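PDB 6WCT: guanylate kinase from Stenotrophomonas maltophilia, which catalyses transfer of a phosphate from ATP to GMP, giving GDP and ADP, and so probably serves the recycling of GMP. Local coordinates for the guanosine-5'-monophosphate site and the interface of chains A and B. Coordinates in Å, arbitrary orientation; residue numbers count along the deposited sequence, not the author numbering. Chains: chain A/B, Guanylate kinase.

Contact 1 is the GMP site within chain A, while contacts 2 and 3 are separate patches of the two-fold symmetric A–B interface of the deposited assembly, which may be the biological dimer. The C-alpha centres of contact 1 and contact 2 lie about 22 Å apart. Contact 3 is centred about 18 Å from contact 1 and about 19 Å from contact 2. Helix 159-173 joins contacts 1 and 3, carrying A:Glu172 at the ribose and A:Arg170 and A:Met173 at chain B. In contact 2, helix 188-203, B:Leu204, B:Arg205 and B:Gln209 meet strand 181-184 and helix 188-203 of chain A; B helix 214-221 reaches on to contact 3.

Contact 1: the guanosine-5'-monophosphate site. Residues chain A 29, 31, 35, 54, 58, 61, 70, 89, 91, 93, 98-100, 118-120, 123, 172. With 5GP (guanosine-5'-monophosphate), chain C.
Charged and hydroxyl side chains clasp the phosphate of the substrate GMP (5GP). A:Arg58 meets it side-on, A:Arg58 NE donating to 5GP O3P at 3.0 Å (171° at H) and NH2 to O1P, both acceptors nearly in the guanidinium plane. Its CG sits in the crowded position between backbone N and carbonyl carbon (chi1 80°), with a further bend at chi2. The guanidinium of A:Arg61 lies over that of A:Arg58, and A:Arg61 NH1 bonds 5GP O2P at 2.7 Å. O2P also accepts from A:Ser31 OG in the P-loop, and O1P from A:Tyr70 OH. A:Lys98 NZ adds a salt bridge to O3P, modelled too short to measure.

Guanine is read by A:Glu89: A:Glu89 OE1 accepts from 5GP N1 at 2.8 Å through its syn lone pair, while OE2 takes N2 from above the carboxylate plane. A:Thr100 OG1 occupies the anti lone pair of OE1, which would help fix the carboxylate's rotation. A:Asp120 OD1, bonded by A:Gly123 N, lies 2.9 Å from 5GP N2. A:Ser54 OG donates to O6 and N7.

A:Lys35 NZ donates to the ribose 2'-hydroxyl, A:Glu172 OE1 lies 2.6 Å from 5GP O3', and water 1 bridges O2' and O3' to A:Ile119 O.

The base is sandwiched between A:Ile119 CG2 and the A:Lys98 chain. A bend at chi2 (-98°) carries A:Lys98 CD over the five-membered ring of 5GP, 3.6 Å from its centroid.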
loop_
_atom_site.group_PDB
_atom_site.type_symbol
_atom_site.label_atom_id
_atom_site.label_comp_id
_atom_site.label_asym_id
_atom_site.label_seq_id
_atom_site.Cartn_x
_atom_site.Cartn_y
_atom_site.Cartn_z
ATOM N N ALA A 29 4.582 1.198 17.060
ATOM C CA ALA A 29 3.446 0.902 17.918
ATOM C C ALA A 29 3.895 1.092 19.353
ATOM O O ALA A 29 5.052 0.787 19.672
ATOM C CB ALA A 29 2.959 -0.534 17.714
ATOM N N SER A 31 4.455 -0.231 22.999
ATOM C CA SER A 31 4.611 -1.581 23.522
ATOM C C SER A 31 3.287 -2.063 24.098
ATOM O O SER A 31 2.510 -1.281 24.654
ATOM C CB SER A 31 5.709 -1.625 24.579
ATOM O OG SER A 31 6.987 -1.497 23.974
ATOM N N LYS A 35 2.714 -5.393 18.217
ATOM C CA LYS A 35 3.423 -5.259 16.947
ATOM C C LYS A 35 4.464 -6.359 16.747
ATOM O O LYS A 35 4.611 -6.880 15.633
ATOM C CB LYS A 35 4.030 -3.850 16.816
ATOM C CG LYS A 35 5.496 -3.734 16.349
ATOM C CD LYS A 35 6.142 -2.368 16.770
ATOM C CE LYS A 35 7.017 -2.492 18.018
ATOM N NZ LYS A 35 7.090 -1.217 18.804
ATOM N N SER A 54 17.547 -3.888 18.000
ATOM C CA SER A 54 17.972 -2.599 18.520
ATOM C C SER A 54 18.889 -2.758 19.731
ATOM O O SER A 54 18.922 -3.798 20.393
ATOM C CB SER A 54 16.754 -1.759 18.926
ATOM O OG SER A 54 15.951 -1.451 17.806
ATOM N N ARG A 58 18.097 0.724 28.546
ATOM C CA ARG A 58 17.102 0.474 29.576
ATOM C C ARG A 58 17.326 -0.902 30.200
ATOM O O ARG A 58 17.946 -1.793 29.609
ATOM C CB ARG A 58 15.681 0.600 29.018
ATOM C CG ARG A 58 15.135 -0.601 28.243
ATOM C CD ARG A 58 13.637 -0.680 28.520
ATOM N NE ARG A 58 12.843 -1.448 27.564
ATOM C CZ ARG A 58 12.763 -2.772 27.564
ATOM N NH1 ARG A 58 13.466 -3.479 28.443
ATOM N NH2 ARG A 58 11.989 -3.393 26.687
ATOM N N ARG A 61 13.566 -6.269 31.205
ATOM C CA ARG A 61 12.327 -6.651 31.853
ATOM C C ARG A 61 12.196 -8.169 31.883
ATOM O O ARG A 61 12.844 -8.873 31.102
ATOM C CB ARG A 61 11.134 -6.002 31.132
ATOM C CG ARG A 61 11.307 -4.499 30.957
ATOM C CD ARG A 61 10.284 -3.877 30.009
ATOM N NE ARG A 61 10.426 -2.427 29.989
ATOM C CZ ARG A 61 9.907 -1.623 29.065
ATOM N NH1 ARG A 61 9.188 -2.119 28.068
ATOM N NH2 ARG A 61 10.105 -0.314 29.145
ATOM N N TYR A 70 16.561 -7.334 22.428
ATOM C CA TYR A 70 17.391 -6.143 22.330
ATOM C C TYR A 70 18.830 -6.569 22.555
ATOM O O TYR A 70 19.097 -7.598 23.175
ATOM C CB TYR A 70 17.025 -5.074 23.388
ATOM C CG TYR A 70 15.752 -4.277 23.172
ATOM C CD1 TYR A 70 15.761 -3.134 22.401
ATOM C CD2 TYR A 70 14.539 -4.677 23.732
ATOM C CE1 TYR A 70 14.598 -2.378 22.204
ATOM C CE2 TYR A 70 13.361 -3.935 23.532
ATOM C CZ TYR A 70 13.414 -2.784 22.757
ATOM O OH TYR A 70 12.301 -2.011 22.534
ATOM N N GLU A 89 20.193 5.589 13.621
ATOM C CA GLU A 89 19.341 6.519 14.337
ATOM C C GLU A 89 19.380 6.113 15.796
ATOM O O GLU A 89 19.624 4.948 16.128
ATOM C CB GLU A 89 17.884 6.521 13.826
ATOM C CG GLU A 89 17.120 5.177 13.965
ATOM C CD GLU A 89 16.653 4.838 15.391
ATOM O OE1 GLU A 89 16.629 3.636 15.757
ATOM O OE2 GLU A 89 16.315 5.758 16.153
ATOM N N ALA A 91 17.618 7.498 19.857
ATOM C CA ALA A 91 16.736 8.454 20.493
ATOM C C ALA A 91 16.610 8.122 21.967
ATOM O O ALA A 91 16.780 6.977 22.393
ATOM C CB ALA A 91 15.365 8.471 19.817
ATOM N N VAL A 93 14.196 7.465 24.599
ATOM C CA VAL A 93 12.837 6.952 24.532
ATOM C C VAL A 93 12.433 6.628 25.956
ATOM O O VAL A 93 12.982 5.703 26.571
ATOM C CB VAL A 93 12.740 5.709 23.631
ATOM C CG1 VAL A 93 11.323 5.145 23.630
ATOM C CG2 VAL A 93 13.201 6.040 22.225
ATOM N N LYS A 98 17.614 4.260 23.009
ATOM C CA LYS A 98 17.272 3.230 22.041
ATOM C C LYS A 98 17.963 3.573 20.729
ATOM O O LYS A 98 18.155 4.747 20.406
ATOM C CB LYS A 98 15.754 3.128 21.828
ATOM C CG LYS A 98 14.973 2.647 23.042
ATOM C CD LYS A 98 14.667 1.168 22.955
ATOM C CE LYS A 98 14.174 0.639 24.292
ATOM N NZ LYS A 98 12.740 0.936 24.515
ATOM N N GLY A 99 18.364 2.546 19.988
ATOM C CA GLY A 99 19.110 2.789 18.775
ATOM C C GLY A 99 19.248 1.628 17.810
ATOM O O GLY A 99 19.367 0.458 18.200
ATOM N N THR A 100 19.253 1.968 16.526
ATOM C CA THR A 100 19.526 1.032 15.448
ATOM C C THR A 100 20.986 1.200 15.062
ATOM O O THR A 100 21.391 2.287 14.635
ATOM C CB THR A 100 18.645 1.317 14.231
ATOM O OG1 THR A 100 17.264 1.223 14.585
ATOM C CG2 THR A 100 18.956 0.340 13.124
ATOM N N GLU A 118 11.730 -1.596 14.064
ATOM C CA GLU A 118 10.649 -1.405 15.032
ATOM C C GLU A 118 11.108 -0.295 15.964
ATOM O O GLU A 118 11.815 -0.545 16.942
ATOM C CB GLU A 118 10.348 -2.688 15.802
ATOM C CG GLU A 118 9.911 -3.803 14.899
ATOM C CD GLU A 118 9.547 -5.093 15.651
ATOM O OE1 GLU A 118 9.738 -6.170 15.076
ATOM O OE2 GLU A 118 9.103 -5.032 16.812
ATOM N N ILE A 119 10.737 0.951 15.641
ATOM C CA ILE A 119 11.283 2.102 16.352
ATOM C C ILE A 119 10.201 3.137 16.616
ATOM O O ILE A 119 9.143 3.132 15.990
ATOM C CB ILE A 119 12.444 2.731 15.563
ATOM C CG1 ILE A 119 11.909 3.281 14.245
ATOM C CG2 ILE A 119 13.575 1.661 15.337
ATOM C CD1 ILE A 119 12.994 3.891 13.343
ATOM N N ASP A 120 10.497 4.066 17.522
ATOM C CA ASP A 120 9.491 5.033 17.930
ATOM C C ASP A 120 9.407 6.157 16.899
ATOM O O ASP A 120 10.065 6.133 15.850
ATOM C CB ASP A 120 9.800 5.583 19.322
ATOM C CG ASP A 120 10.788 6.741 19.290
ATOM O OD1 ASP A 120 11.757 6.654 18.512
ATOM O OD2 ASP A 120 10.583 7.749 20.020
ATOM N N GLY A 123 12.750 8.064 16.292
ATOM C CA GLY A 123 13.608 7.334 15.381
ATOM C C GLY A 123 13.086 7.361 13.958
ATOM O O GLY A 123 13.850 7.597 13.018
ATOM N N GLU A 172 3.508 8.019 22.551
ATOM C CA GLU A 172 3.946 7.512 21.253
ATOM C C GLU A 172 2.828 7.629 20.229
ATOM O O GLU A 172 3.071 8.027 19.087
ATOM C CB GLU A 172 4.454 6.063 21.357
ATOM C CG GLU A 172 5.836 5.884 22.023
ATOM C CD GLU A 172 6.276 4.410 22.116
ATOM O OE1 GLU A 172 5.887 3.621 21.225
ATOM O OE2 GLU A 172 6.997 4.031 23.080
HETATM P P 5GP C . 10.104 -0.843 24.899
HETATM O O1P 5GP C . 10.688 -2.142 24.403
HETATM O O2P 5GP C . 8.793 -0.975 25.674
HETATM O O3P 5GP C . 11.059 0.014 25.691
HETATM O "O5'" 5GP C . 9.806 0.048 23.636
HETATM C "C5'" 5GP C . 9.628 1.444 23.766
HETATM C "C4'" 5GP C . 9.597 2.087 22.413
HETATM O "O4'" 5GP C . 10.953 2.172 21.901
HETATM C "C3'" 5GP C . 8.794 1.303 21.357
HETATM O "O3'" 5GP C . 8.011 2.197 20.577
HETATM C "C2'" 5GP C . 9.878 0.726 20.459
HETATM O "O2'" 5GP C . 9.480 0.491 19.126
HETATM C "C1'" 5GP C . 10.934 1.810 20.549
HETATM N N9 5GP C . 12.258 1.375 20.139
HETATM C C8 5GP C . 12.723 0.086 20.129
HETATM N N7 5GP C . 13.873 -0.042 19.523
HETATM C C5 5GP C . 14.192 1.245 19.121
HETATM C C6 5GP C . 15.283 1.730 18.378
HETATM O O6 5GP C . 16.211 1.064 17.924
HETATM N N1 5GP C . 15.197 3.092 18.146
HETATM C C2 5GP C . 14.173 3.900 18.576
HETATM N N2 5GP C . 14.232 5.195 18.240
HETATM N N3 5GP C . 13.140 3.451 19.281
HETATM C C4 5GP C . 13.208 2.129 19.509
HETATM O O HOH W 1 7.319 2.043 17.869
#

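Contact 2: the interface of chains A and B. Residues chain A 180-183, 194, 197-198, 201; chain B 197, 200-201, 204-205, 209.
Helix 188-203 of each chain meets its twin across the two-fold interface, and beside this helix pair the loop after B helix 188-203 adds to the edge of A strand 181-184. An antiparallel bridge between A:Tyr181 and B:Arg205 marks the addition. A:Val182 N donates to B:Leu204 O at 2.9 Å, almost straight (168° at H) and nearly along the C=O axis. The carbonyl of the same residue, A:Val182 O, accepts from B:Gln209 NE2 at 2.9 Å; the bond lies in the side-chain amide plane but comes from above the carbonyl plane. A bend at chi2 (-74°) folds the B:Gln209 chain so that CB and CG pass alongside A:Val182 CB before the amide turns to that oxygen.

B:Leu204 is the main apolar plug. Its CD1 abuts A:Glu194 CB at 3.5 Å and A:Ile198 CD1 at 3.7 Å, while CD2 lies against the A:Glu194 carboxylate; B:Leu204 crosses both residues obliquely. The A:Tyr181 ring sends CE1 against B:Arg205 CG at 3.7 Å, and A:Ile198 CG2 backs one ring face within its own chain.

Small side chains let the helices come close: A:Ala197 CB presses on B:Thr200 CG2 at 3.5 Å, a tight pair, and A:Ala201 CB meets B:Ala201 CB tip to tip. The patch thus sits where strand 181-184 and helix 188-203 of chain A receive the end of the same helix in chain B, the following loop and helix 206-212.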
loop_
_atom_site.group_PDB
_atom_site.type_symbol
_atom_site.label_atom_id
_atom_site.label_comp_id
_atom_site.label_asym_id
_atom_site.label_seq_id
_atom_site.Cartn_x
_atom_site.Cartn_y
_atom_site.Cartn_z
ATOM N N ASP A 180 2.635 6.377 7.071
ATOM C CA ASP A 180 1.872 6.236 5.823
ATOM C C ASP A 180 0.617 5.390 6.019
ATOM O O ASP A 180 -0.427 5.653 5.403
ATOM C CB ASP A 180 2.734 5.611 4.737
ATOM C CG ASP A 180 4.019 6.404 4.487
ATOM O OD1 ASP A 180 3.910 7.610 4.189
ATOM O OD2 ASP A 180 5.116 5.807 4.565
ATOM N N TYR A 181 0.715 4.353 6.834
ATOM C CA TYR A 181 -0.365 3.383 7.006
ATOM C C TYR A 181 -0.656 3.240 8.484
ATOM O O TYR A 181 0.210 3.487 9.326
ATOM C CB TYR A 181 -0.009 1.995 6.449
ATOM C CG TYR A 181 0.275 2.023 4.983
ATOM C CD1 TYR A 181 -0.747 1.880 4.051
ATOM C CD2 TYR A 181 1.562 2.224 4.527
ATOM C CE1 TYR A 181 -0.478 1.931 2.688
ATOM C CE2 TYR A 181 1.842 2.267 3.191
ATOM C CZ TYR A 181 0.830 2.119 2.272
ATOM O OH TYR A 181 1.153 2.187 0.937
ATOM N N VAL A 182 -1.895 2.854 8.786
ATOM C CA VAL A 182 -2.322 2.616 10.150
ATOM C C VAL A 182 -3.042 1.282 10.156
ATOM O O VAL A 182 -3.913 1.052 9.314
ATOM C CB VAL A 182 -3.222 3.754 10.669
ATOM C CG1 VAL A 182 -3.774 3.424 12.040
ATOM C CG2 VAL A 182 -2.410 5.082 10.717
ATOM N N ILE A 183 -2.609 0.374 11.025
ATOM C CA ILE A 183 -3.269 -0.913 11.237
ATOM C C ILE A 183 -3.853 -0.912 12.643
ATOM O O ILE A 183 -3.149 -0.581 13.601
ATOM C CB ILE A 183 -2.287 -2.083 11.059
ATOM C CG1 ILE A 183 -1.778 -2.153 9.609
ATOM C CG2 ILE A 183 -2.926 -3.407 11.509
ATOM C CD1 ILE A 183 -0.678 -3.249 9.403
ATOM N N GLU A 194 -2.888 -7.775 6.801
ATOM C CA GLU A 194 -2.837 -6.377 6.385
ATOM C C GLU A 194 -1.400 -5.880 6.285
ATOM O O GLU A 194 -1.051 -5.155 5.350
ATOM C CB GLU A 194 -3.664 -5.527 7.359
ATOM C CG GLU A 194 -5.175 -5.891 7.314
ATOM C CD GLU A 194 -6.068 -4.984 8.162
ATOM O OE1 GLU A 194 -5.573 -4.355 9.121
ATOM O OE2 GLU A 194 -7.282 -4.902 7.858
ATOM N N ALA A 197 -0.094 -7.302 3.123
ATOM C CA ALA A 197 -0.554 -6.570 1.942
ATOM C C ALA A 197 0.243 -5.286 1.739
ATOM O O ALA A 197 0.582 -4.936 0.605
ATOM C CB ALA A 197 -2.043 -6.261 2.041
ATOM N N ILE A 198 0.557 -4.577 2.827
ATOM C CA ILE A 198 1.343 -3.345 2.727
ATOM C C ILE A 198 2.732 -3.642 2.173
ATOM O O ILE A 198 3.228 -2.935 1.292
ATOM C CB ILE A 198 1.429 -2.648 4.094
ATOM C CG1 ILE A 198 0.054 -2.118 4.526
ATOM C CG2 ILE A 198 2.522 -1.536 4.083
ATOM C CD1 ILE A 198 0.047 -1.532 5.971
ATOM N N ALA A 201 2.377 -4.600 -1.556
ATOM C CA ALA A 201 2.069 -3.452 -2.401
ATOM C C ALA A 201 3.286 -2.571 -2.616
ATOM O O ALA A 201 3.449 -1.990 -3.696
ATOM C CB ALA A 201 0.944 -2.626 -1.785
ATOM N N ALA B 197 -3.632 -7.306 -2.892
ATOM C CA ALA B 197 -2.790 -6.622 -1.917
ATOM C C ALA B 197 -2.886 -5.112 -2.082
ATOM O O ALA B 197 -2.925 -4.376 -1.093
ATOM C CB ALA B 197 -1.338 -7.075 -2.040
ATOM N N THR B 200 -6.172 -3.921 -0.568
ATOM C CA THR B 200 -6.097 -4.017 0.886
ATOM C C THR B 200 -5.215 -2.927 1.474
ATOM O O THR B 200 -5.617 -2.227 2.411
ATOM C CB THR B 200 -5.574 -5.395 1.279
ATOM O OG1 THR B 200 -6.503 -6.390 0.832
ATOM C CG2 THR B 200 -5.362 -5.495 2.801
ATOM N N ALA B 201 -4.000 -2.767 0.936
ATOM C CA ALA B 201 -3.083 -1.771 1.474
ATOM C C ALA B 201 -3.661 -0.366 1.356
ATOM O O ALA B 201 -3.445 0.486 2.229
ATOM C CB ALA B 201 -1.725 -1.857 0.762
ATOM N N LEU B 204 -5.698 0.872 4.181
ATOM C CA LEU B 204 -4.981 1.093 5.430
ATOM C C LEU B 204 -4.249 2.429 5.440
ATOM O O LEU B 204 -3.587 2.751 6.432
ATOM C CB LEU B 204 -3.987 -0.040 5.661
ATOM C CG LEU B 204 -4.619 -1.428 5.643
ATOM C CD1 LEU B 204 -3.526 -2.460 5.616
ATOM C CD2 LEU B 204 -5.560 -1.618 6.838
ATOM N N ARG B 205 -4.338 3.195 4.353
ATOM C CA ARG B 205 -3.666 4.487 4.292
ATOM C C ARG B 205 -4.179 5.403 5.397
ATOM O O ARG B 205 -5.346 5.346 5.792
ATOM C CB ARG B 205 -3.862 5.142 2.915
ATOM C CG ARG B 205 -3.004 4.476 1.838
ATOM C CD ARG B 205 -3.182 5.123 0.461
ATOM N NE ARG B 205 -4.572 5.067 0.033
ATOM C CZ ARG B 205 -5.038 5.659 -1.060
ATOM N NH1 ARG B 205 -4.223 6.352 -1.840
ATOM N NH2 ARG B 205 -6.320 5.558 -1.371
ATOM N N GLN B 209 -7.891 5.778 7.417
ATOM C CA GLN B 209 -8.022 5.181 8.740
ATOM C C GLN B 209 -8.370 6.224 9.801
ATOM O O GLN B 209 -9.033 5.901 10.791
ATOM C CB GLN B 209 -6.736 4.446 9.099
ATOM C CG GLN B 209 -6.480 3.176 8.261
ATOM C CD GLN B 209 -7.380 2.012 8.635
ATOM O OE1 GLN B 209 -8.593 2.099 8.505
ATOM N NE2 GLN B 209 -6.784 0.919 9.111
#

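Contact 3: the interface of chains A and B. Residues chain A 140-141, 143-144, 170, 173-174; chain B 219-222.
Hydrogen bonds from chain A meet the carbonyl of the last residue of B helix 214-221, B:Leu221, and that of B:Thr222 just beyond it. A:Arg170 NH1 donates to B:Leu221 O at 2.7 Å (151° at H); the oxygen lies in the guanidinium plane, whereas the donor stands above the carbonyl plane. CG of A:Arg170 is anti to the backbone N (chi1 -174°), and a bend at chi3 turns the guanidinium edge toward the helix end. A:Lys144 NZ reaches B:Thr222 O at 3.0 Å, nearly along the C=O axis, after bends at chi3 and chi4, but this lysine is poorly ordered. Positive groups here may also interact favourably with the helix dipole.

Apolar contacts centre on two leucines. B:Leu220 inserts both methyl branches: CD1 approaches A:Pro141 O and A:Met173 SD, while CD2 faces the backbone at A:Ser143 and A:Lys144. The A:Lys144 chain runs antiparallel past this leucine, A:Lys144 CG lying 3.9 Å from B:Leu220 CD2. A:Met173 crosses B:Leu220 at about a right angle, and its chi3 bend (-71°) brings CE to 4.0 Å from B:Leu220 CB. B:Leu221 turns to the other side, its CD1 3.7 Å from A:Met173 CB and its CG 3.8 Å from A:Leu174 CD2, the latter pair crossing obliquely.

Together these contacts appear to fasten helix 214-221 of one chain against the other, a seeming reciprocal arm exchange that would help hold this pair together, if it forms in solution.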
loop_
_atom_site.group_PDB
_atom_site.type_symbol
_atom_site.label_atom_id
_atom_site.label_comp_id
_atom_site.label_asym_id
_atom_site.label_seq_id
_atom_site.Cartn_x
_atom_site.Cartn_y
_atom_site.Cartn_z
ATOM N N LEU A 140 -2.076 0.422 15.997
ATOM C CA LEU A 140 -2.843 0.902 17.123
ATOM C C LEU A 140 -3.505 -0.270 17.825
ATOM O O LEU A 140 -3.900 -1.241 17.170
ATOM C CB LEU A 140 -3.929 1.895 16.689
ATOM C CG LEU A 140 -3.483 3.257 16.128
ATOM C CD1 LEU A 140 -4.702 4.108 15.762
ATOM C CD2 LEU A 140 -2.596 3.985 17.125
ATOM N N PRO A 141 -3.581 -0.195 19.151
ATOM C CA PRO A 141 -4.356 -1.166 19.907
ATOM C C PRO A 141 -5.841 -0.923 19.712
ATOM O O PRO A 141 -6.257 0.195 19.377
ATOM C CB PRO A 141 -3.928 -0.901 21.364
ATOM C CG PRO A 141 -3.566 0.540 21.369
ATOM C CD PRO A 141 -2.909 0.781 20.027
ATOM N N SER A 143 -8.068 -0.685 21.951
ATOM C CA SER A 143 -8.603 0.112 23.051
ATOM C C SER A 143 -7.477 0.382 24.040
ATOM O O SER A 143 -6.414 -0.247 23.985
ATOM C CB SER A 143 -9.753 -0.594 23.756
ATOM O OG SER A 143 -9.248 -1.709 24.463
ATOM N N LYS A 144 -7.714 1.344 24.941
ATOM C CA LYS A 144 -6.763 1.583 26.026
ATOM C C LYS A 144 -6.692 0.367 26.939
ATOM O O LYS A 144 -5.621 0.017 27.454
ATOM C CB LYS A 144 -7.160 2.824 26.834
ATOM C CG LYS A 144 -7.051 4.162 26.096
ATOM C CD LYS A 144 -7.816 5.284 26.822
ATOM C CE LYS A 144 -7.042 5.856 28.007
ATOM N NZ LYS A 144 -5.881 6.682 27.572
ATOM N N ARG A 170 0.547 6.482 25.207
ATOM C CA ARG A 170 -0.217 7.572 24.615
ATOM C C ARG A 170 0.706 8.610 23.982
ATOM O O ARG A 170 0.415 9.139 22.902
ATOM C CB ARG A 170 -1.080 8.236 25.681
ATOM C CG ARG A 170 -2.028 9.310 25.155
ATOM C CD ARG A 170 -2.697 10.037 26.308
ATOM N NE ARG A 170 -1.784 11.045 26.839
ATOM C CZ ARG A 170 -1.738 12.312 26.440
ATOM N NH1 ARG A 170 -2.579 12.769 25.510
ATOM N NH2 ARG A 170 -0.842 13.128 26.982
ATOM N N MET A 173 1.597 7.294 20.624
ATOM C CA MET A 173 0.461 7.305 19.714
ATOM C C MET A 173 0.080 8.706 19.249
ATOM O O MET A 173 -0.547 8.835 18.189
ATOM C CB MET A 173 -0.753 6.619 20.363
ATOM C CG MET A 173 -0.553 5.129 20.588
ATOM S SD MET A 173 -2.057 4.298 21.168
ATOM C CE MET A 173 -2.198 4.926 22.845
ATOM N N LEU A 174 0.454 9.753 19.996
ATOM C CA LEU A 174 0.170 11.122 19.566
ATOM C C LEU A 174 0.808 11.446 18.220
ATOM O O LEU A 174 0.361 12.382 17.546
ATOM C CB LEU A 174 0.679 12.129 20.599
ATOM C CG LEU A 174 -0.099 12.414 21.881
ATOM C CD1 LEU A 174 0.771 13.275 22.793
ATOM C CD2 LEU A 174 -1.430 13.112 21.563
ATOM N N ALA B 219 -10.117 8.389 21.702
ATOM C CA ALA B 219 -10.011 7.748 23.003
ATOM C C ALA B 219 -8.562 7.429 23.339
ATOM O O ALA B 219 -8.100 7.693 24.456
ATOM C CB ALA B 219 -10.866 6.480 23.028
ATOM N N LEU B 220 -7.821 6.892 22.376
ATOM C CA LEU B 220 -6.453 6.481 22.655
ATOM C C LEU B 220 -5.556 7.673 22.968
ATOM O O LEU B 220 -4.605 7.541 23.750
ATOM C CB LEU B 220 -5.887 5.698 21.474
ATOM C CG LEU B 220 -6.497 4.337 21.159
ATOM C CD1 LEU B 220 -5.823 3.730 19.943
ATOM C CD2 LEU B 220 -6.436 3.384 22.359
ATOM N N LEU B 221 -5.832 8.837 22.377
ATOM C CA LEU B 221 -4.962 9.997 22.557
ATOM C C LEU B 221 -5.377 10.896 23.721
ATOM O O LEU B 221 -4.664 11.859 24.024
ATOM C CB LEU B 221 -4.894 10.821 21.263
ATOM C CG LEU B 221 -3.797 10.435 20.269
ATOM C CD1 LEU B 221 -3.652 8.924 20.084
ATOM C CD2 LEU B 221 -3.999 11.111 18.929
ATOM N N THR B 222 -6.521 10.615 24.376
ATOM C CA THR B 222 -6.990 11.347 25.553
ATOM C C THR B 222 -6.359 10.775 26.824
ATOM O O THR B 222 -6.288 9.551 26.981
ATOM C CB THR B 222 -8.515 11.281 25.645
ATOM O OG1 THR B 222 -9.081 11.635 24.372
ATOM C CG2 THR B 222 -9.052 12.228 26.717
#